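Local coordinates for protein putative aminotransferase (Actinomadura melliaura, PDB 4ZWV) that probably transfers an amino group to a sugar precursor of the AT2433 aminopentose, as a pyridoxal 5'-phosphate-dependent aminotransferase of the DegT/DnrJ/EryC1 family, at residues Asp301-Pro304 against Ala305-Lys309; Asp341-Tyr344 against Asp345-Ser349. All blocks are in the same frame, centred on the assembly; numbering follows the deposited sequence.

Both contacts are local, and their centres lie about 12 Å apart on the same side of the chain's centre. Contact 1 is the first turn of helix 303-312; contact 2, later in the chain, is the passage from helix 338-344 into strand 347-350. Arg303 joins them: its NH1 lies 2.8 Å from Tyr344 O and 2.9 Å from Met347 O, two probable hydrogen bonds, while its CZ packs 3.2 Å from Asp345 O. Contact 1 lies at the surface, away from the cofactor site. In contact 2 the side chain of Met347 is about 11 Å from that of His164, a residue seen to bind pyridoxal 5'-phosphate, which is not bound to this chain here.

Contact 1 (Asp301-Pro304 against Ala305-Lys309); sequences DDRP and AFHRK
Arg303 and His307, one helical turn apart, run side by side: Arg303 CG sits over one face of the imidazole, 3.7 Å from the ring centroid and 24° off its normal, a CH-pi contact. Guanidinium and ring planes differ by only 15°, with Arg303 NE 3.5 Å from His307 CE1. Arg303's chi1 of -167°, CG anti to the backbone N, and its bend at chi3 bring CG, CD and NE alongside the ring, while NH1 hydrogen-bonds to Tyr344 O and Met347 O, setting the helix against that turn. On another flank, Asp302, the N-cap residue, rests its OD2 3.4 Å from Ala305 CB. In the conformer given, Asp302 OD1 accepts a 2.6 Å bond from a water that accepts from Arg308 NH2, bridging the two groups. Arg308 folds back, bent at chi3, until Pro304 O lies above one face of its guanidinium. Beneath, three i to i+4 backbone bonds wind the first turn; the shortest, His307 N to Arg303 O, is 2.8 Å and nearly straight. Phe306 leaves on a different flank, its ring edge-to-face with Trp372 and touching Ile368 of helix 358-369, while His307 touches Val348 of strand 347-350 and Arg227 of the second subunit.

Contact 2 (Asp341-Tyr344 against Asp345-Ser349); sequences DSVY and DRMVS
Val343 lays its CG2 against the terminal methyl of Met347, a selenomethionine, at a tight 3.5 Å from CE. The Met347 chain starts with CG between the backbone N and the carbonyl carbon (chi1 61°), runs extended through chi2 and bends at chi3, which turns CE back toward Val343. Its SE passes Tyr344 obliquely, 5.3 Å from the ring centroid and 66° off the normal, a Met-aromatic contact whose closest ring atom is CD1. In the backbone turn beneath, Val343 O is shared by two N-H groups, both at 2.9 Å: Met347 N lies nearly in line with the C=O but its N-H is bent (134°), and Arg346 N sits well above the carbonyl plane. Arg346 adds a side-chain clamp, NH1 reaching Ser342 O at 3.3 Å with that oxygen in the guanidinium plane, while its NH2 forms a salt bridge to Glu281. Asp341 O receives bonds from two waters, one accepting from Asp345 N and the other donating to Asp345 OD2 at 2.7 Å. Tyr344 engages Arg323 through its OH and ring. Helix 338-344 leads through this turn into strand 347-350, which pairs antiparallel with strand 296-300, with Val348 packed on Phe306 of helix 303-312.

Contact 1 (Asp301-Pro304 against Ala305-Lys309)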
loop_
_atom_site.group_PDB
_atom_site.type_symbol
_atom_site.label_atom_id
_atom_site.label_comp_id
_atom_site.label_asym_id
_atom_site.label_seq_id
_atom_site.Cartn_x
_atom_site.Cartn_y
_atom_site.Cartn_z
ATOM N N ASP A 301 -13.768 -37.126 -1.876
ATOM C CA ASP A 301 -13.597 -37.935 -3.078
ATOM C C ASP A 301 -14.510 -37.407 -4.178
ATOM O O ASP A 301 -15.572 -36.851 -3.885
ATOM C CB ASP A 301 -13.923 -39.399 -2.802
ATOM C CG ASP A 301 -13.054 -40.001 -1.720
ATOM O OD1 ASP A 301 -11.934 -39.504 -1.503
ATOM O OD2 ASP A 301 -13.503 -40.981 -1.089
ATOM N N ASP A 302 -14.108 -37.606 -5.434
ATOM C CA ASP A 302 -14.867 -37.134 -6.601
ATOM C C ASP A 302 -15.280 -35.677 -6.434
ATOM O O ASP A 302 -16.462 -35.335 -6.514
ATOM C CB ASP A 302 -16.106 -37.998 -6.850
ATOM C CG ASP A 302 -16.665 -37.830 -8.264
ATOM O OD1 ASP A 302 -16.112 -37.019 -9.043
ATOM O OD2 ASP A 302 -17.670 -38.498 -8.590
ATOM N N ARG A 303 -14.300 -34.820 -6.185
ATOM C CA ARG A 303 -14.578 -33.413 -5.948
ATOM C C ARG A 303 -15.257 -32.682 -7.121
ATOM O O ARG A 303 -16.051 -31.783 -6.879
ATOM C CB ARG A 303 -13.294 -32.686 -5.556
ATOM C CG ARG A 303 -13.549 -31.299 -4.979
ATOM C CD ARG A 303 -12.257 -30.613 -4.598
ATOM N NE ARG A 303 -11.402 -30.420 -5.766
ATOM C CZ ARG A 303 -10.155 -29.966 -5.711
ATOM N NH1 ARG A 303 -9.617 -29.628 -4.543
ATOM N NH2 ARG A 303 -9.450 -29.838 -6.830
ATOM N N PRO A 304 -14.954 -33.048 -8.387
ATOM C CA PRO A 304 -15.724 -32.355 -9.432
ATOM C C PRO A 304 -17.236 -32.559 -9.299
ATOM O O PRO A 304 -17.999 -31.608 -9.498
ATOM C CB PRO A 304 -15.198 -32.987 -10.727
ATOM C CG PRO A 304 -13.799 -33.344 -10.408
ATOM C CD PRO A 304 -13.853 -33.840 -8.972
ATOM N N ALA A 305 -17.660 -33.772 -8.962
ATOM C CA ALA A 305 -19.077 -34.034 -8.743
ATOM C C ALA A 305 -19.569 -33.311 -7.486
ATOM O O ALA A 305 -20.694 -32.816 -7.457
ATOM C CB ALA A 305 -19.337 -35.530 -8.648
ATOM N N PHE A 306 -18.724 -33.234 -6.461
ATOM C CA PHE A 306 -19.071 -32.504 -5.239
ATOM C C PHE A 306 -19.310 -31.020 -5.529
ATOM O O PHE A 306 -20.279 -30.432 -5.045
ATOM C CB PHE A 306 -17.973 -32.659 -4.183
ATOM C CG PHE A 306 -18.301 -32.008 -2.857
ATOM C CD1 PHE A 306 -18.978 -32.711 -1.871
ATOM C CD2 PHE A 306 -17.913 -30.703 -2.596
ATOM C CE1 PHE A 306 -19.270 -32.110 -0.645
ATOM C CE2 PHE A 306 -18.197 -30.098 -1.383
ATOM C CZ PHE A 306 -18.881 -30.798 -0.405
ATOM N N HIS A 307 -18.423 -30.420 -6.319
ATOM C CA HIS A 307 -18.585 -29.028 -6.725
ATOM C C HIS A 307 -19.904 -28.806 -7.468
ATOM O O HIS A 307 -20.622 -27.850 -7.183
ATOM C CB HIS A 307 -17.409 -28.587 -7.600
ATOM C CG HIS A 307 -16.143 -28.365 -6.835
ATOM N ND1 HIS A 307 -14.901 -28.363 -7.435
ATOM C CD2 HIS A 307 -15.925 -28.131 -5.520
ATOM C CE1 HIS A 307 -13.973 -28.138 -6.522
ATOM N NE2 HIS A 307 -14.569 -27.992 -5.350
ATOM N N ARG A 308 -20.222 -29.693 -8.408
ATOM C CA ARG A 308 -21.464 -29.582 -9.167
ATOM C C ARG A 308 -22.679 -29.680 -8.243
ATOM O O ARG A 308 -23.675 -28.988 -8.447
ATOM C CB ARG A 308 -21.516 -30.647 -10.267
ATOM C CG ARG A 308 -20.519 -30.387 -11.395
ATOM C CD ARG A 308 -20.735 -31.298 -12.600
ATOM N NE ARG A 308 -20.450 -32.701 -12.309
ATOM C CZ ARG A 308 -19.251 -33.258 -12.450
ATOM N NH1 ARG A 308 -18.230 -32.531 -12.883
ATOM N NH2 ARG A 308 -19.071 -34.542 -12.164
ATOM N N LYS A 309 -22.587 -30.533 -7.229
ATOM C CA LYS A 309 -23.645 -30.674 -6.232
ATOM C C LYS A 309 -23.852 -29.382 -5.440
ATOM O O LYS A 309 -24.980 -28.929 -5.263
ATOM C CB LYS A 309 -23.323 -31.819 -5.271
ATOM C CG LYS A 309 -24.417 -32.123 -4.259
ATOM C CD LYS A 309 -25.451 -33.079 -4.833
ATOM C CE LYS A 309 -26.574 -33.333 -3.832
ATOM N NZ LYS A 309 -27.382 -34.528 -4.200
HETATM O O HOH W 1 -16.602 -36.219 -11.457
#

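Contact 2 (Asp341-Tyr344 against Asp345-Ser349)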
loop_
_atom_site.group_PDB
_atom_site.type_symbol
_atom_site.label_atom_id
_atom_site.label_comp_id
_atom_site.label_asym_id
_atom_site.label_seq_id
_atom_site.Cartn_x
_atom_site.Cartn_y
_atom_site.Cartn_z
ATOM N N ASP A 341 0.285 -32.501 -2.286
ATOM C CA ASP A 341 -0.232 -33.261 -3.426
ATOM C C ASP A 341 -1.334 -34.234 -2.993
ATOM O O ASP A 341 -2.299 -34.452 -3.726
ATOM C CB ASP A 341 0.882 -34.050 -4.131
ATOM C CG ASP A 341 1.888 -33.164 -4.847
ATOM O OD1 ASP A 341 1.585 -31.982 -5.121
ATOM O OD2 ASP A 341 2.988 -33.674 -5.151
ATOM N N SER A 342 -1.194 -34.815 -1.803
ATOM C CA SER A 342 -2.131 -35.859 -1.371
ATOM C C SER A 342 -3.493 -35.302 -0.957
ATOM O O SER A 342 -4.449 -36.071 -0.809
ATOM C CB SER A 342 -1.543 -36.676 -0.212
ATOM O OG SER A 342 -1.595 -35.958 1.009
ATOM N N VAL A 343 -3.592 -33.986 -0.780
ATOM C CA VAL A 343 -4.866 -33.385 -0.388
ATOM C C VAL A 343 -5.383 -32.291 -1.331
ATOM O O VAL A 343 -6.547 -31.889 -1.245
ATOM C CB VAL A 343 -4.784 -32.779 1.035
ATOM C CG1 VAL A 343 -4.620 -33.879 2.073
ATOM C CG2 VAL A 343 -3.654 -31.756 1.133
ATOM N N TYR A 344 -4.533 -31.793 -2.227
ATOM C CA TYR A 344 -4.905 -30.603 -2.990
ATOM C C TYR A 344 -6.074 -30.832 -3.957
ATOM O O TYR A 344 -6.826 -29.895 -4.250
ATOM C CB TYR A 344 -3.700 -30.063 -3.757
ATOM C CG TYR A 344 -3.977 -28.738 -4.429
ATOM C CD1 TYR A 344 -4.221 -27.591 -3.676
ATOM C CD2 TYR A 344 -4.002 -28.632 -5.814
ATOM C CE1 TYR A 344 -4.472 -26.372 -4.283
ATOM C CE2 TYR A 344 -4.255 -27.413 -6.431
ATOM C CZ TYR A 344 -4.495 -26.295 -5.660
ATOM O OH TYR A 344 -4.736 -25.094 -6.278
ATOM N N ASP A 345 -6.238 -32.064 -4.433
ATOM C CA ASP A 345 -7.336 -32.379 -5.342
ATOM C C ASP A 345 -8.579 -32.807 -4.578
ATOM O O ASP A 345 -9.604 -33.115 -5.180
ATOM C CB ASP A 345 -6.943 -33.488 -6.316
ATOM C CG ASP A 345 -5.901 -33.044 -7.315
ATOM O OD1 ASP A 345 -5.999 -31.900 -7.804
ATOM O OD2 ASP A 345 -4.982 -33.839 -7.602
ATOM N N ARG A 346 -8.483 -32.811 -3.253
ATOM C CA ARG A 346 -9.596 -33.228 -2.404
ATOM C C ARG A 346 -10.175 -32.093 -1.573
ATOM O O ARG A 346 -11.348 -32.122 -1.205
ATOM C CB ARG A 346 -9.152 -34.355 -1.474
ATOM C CG ARG A 346 -8.821 -35.647 -2.200
ATOM C CD ARG A 346 -7.982 -36.556 -1.317
ATOM N NE ARG A 346 -8.708 -36.930 -0.112
ATOM C CZ ARG A 346 -8.156 -37.042 1.089
ATOM N NH1 ARG A 346 -6.861 -36.792 1.260
ATOM N NH2 ARG A 346 -8.903 -37.395 2.125
HETATM N N MSE A 347 -9.361 -31.093 -1.273
HETATM C CA MSE A 347 -9.797 -30.077 -0.327
HETATM C C MSE A 347 -10.887 -29.181 -0.901
HETATM O O MSE A 347 -10.883 -28.827 -2.090
HETATM C CB MSE A 347 -8.610 -29.228 0.141
HETATM C CG MSE A 347 -7.931 -28.488 -0.962
HETATM SE SE MSE A 347 -6.454 -27.424 -0.256
HETATM C CE MSE A 347 -5.311 -28.809 0.418
ATOM N N VAL A 348 -11.823 -28.807 -0.041
ATOM C CA VAL A 348 -12.863 -27.840 -0.398
ATOM C C VAL A 348 -13.293 -27.054 0.847
ATOM O O VAL A 348 -13.462 -27.626 1.925
ATOM C CB VAL A 348 -14.081 -28.527 -1.062
ATOM C CG1 VAL A 348 -14.547 -29.715 -0.253
ATOM C CG2 VAL A 348 -15.217 -27.522 -1.300
ATOM N N SER A 349 -13.417 -25.736 0.693
ATOM C CA SER A 349 -13.801 -24.839 1.782
ATOM C C SER A 349 -15.306 -24.593 1.729
ATOM O O SER A 349 -15.860 -24.310 0.660
ATOM C CB SER A 349 -13.057 -23.499 1.687
ATOM O OG SER A 349 -11.643 -23.665 1.761
HETATM O O HOH W 2 -5.146 -34.561 -3.636
HETATM O O HOH W 3 -2.727 -33.337 -6.127
#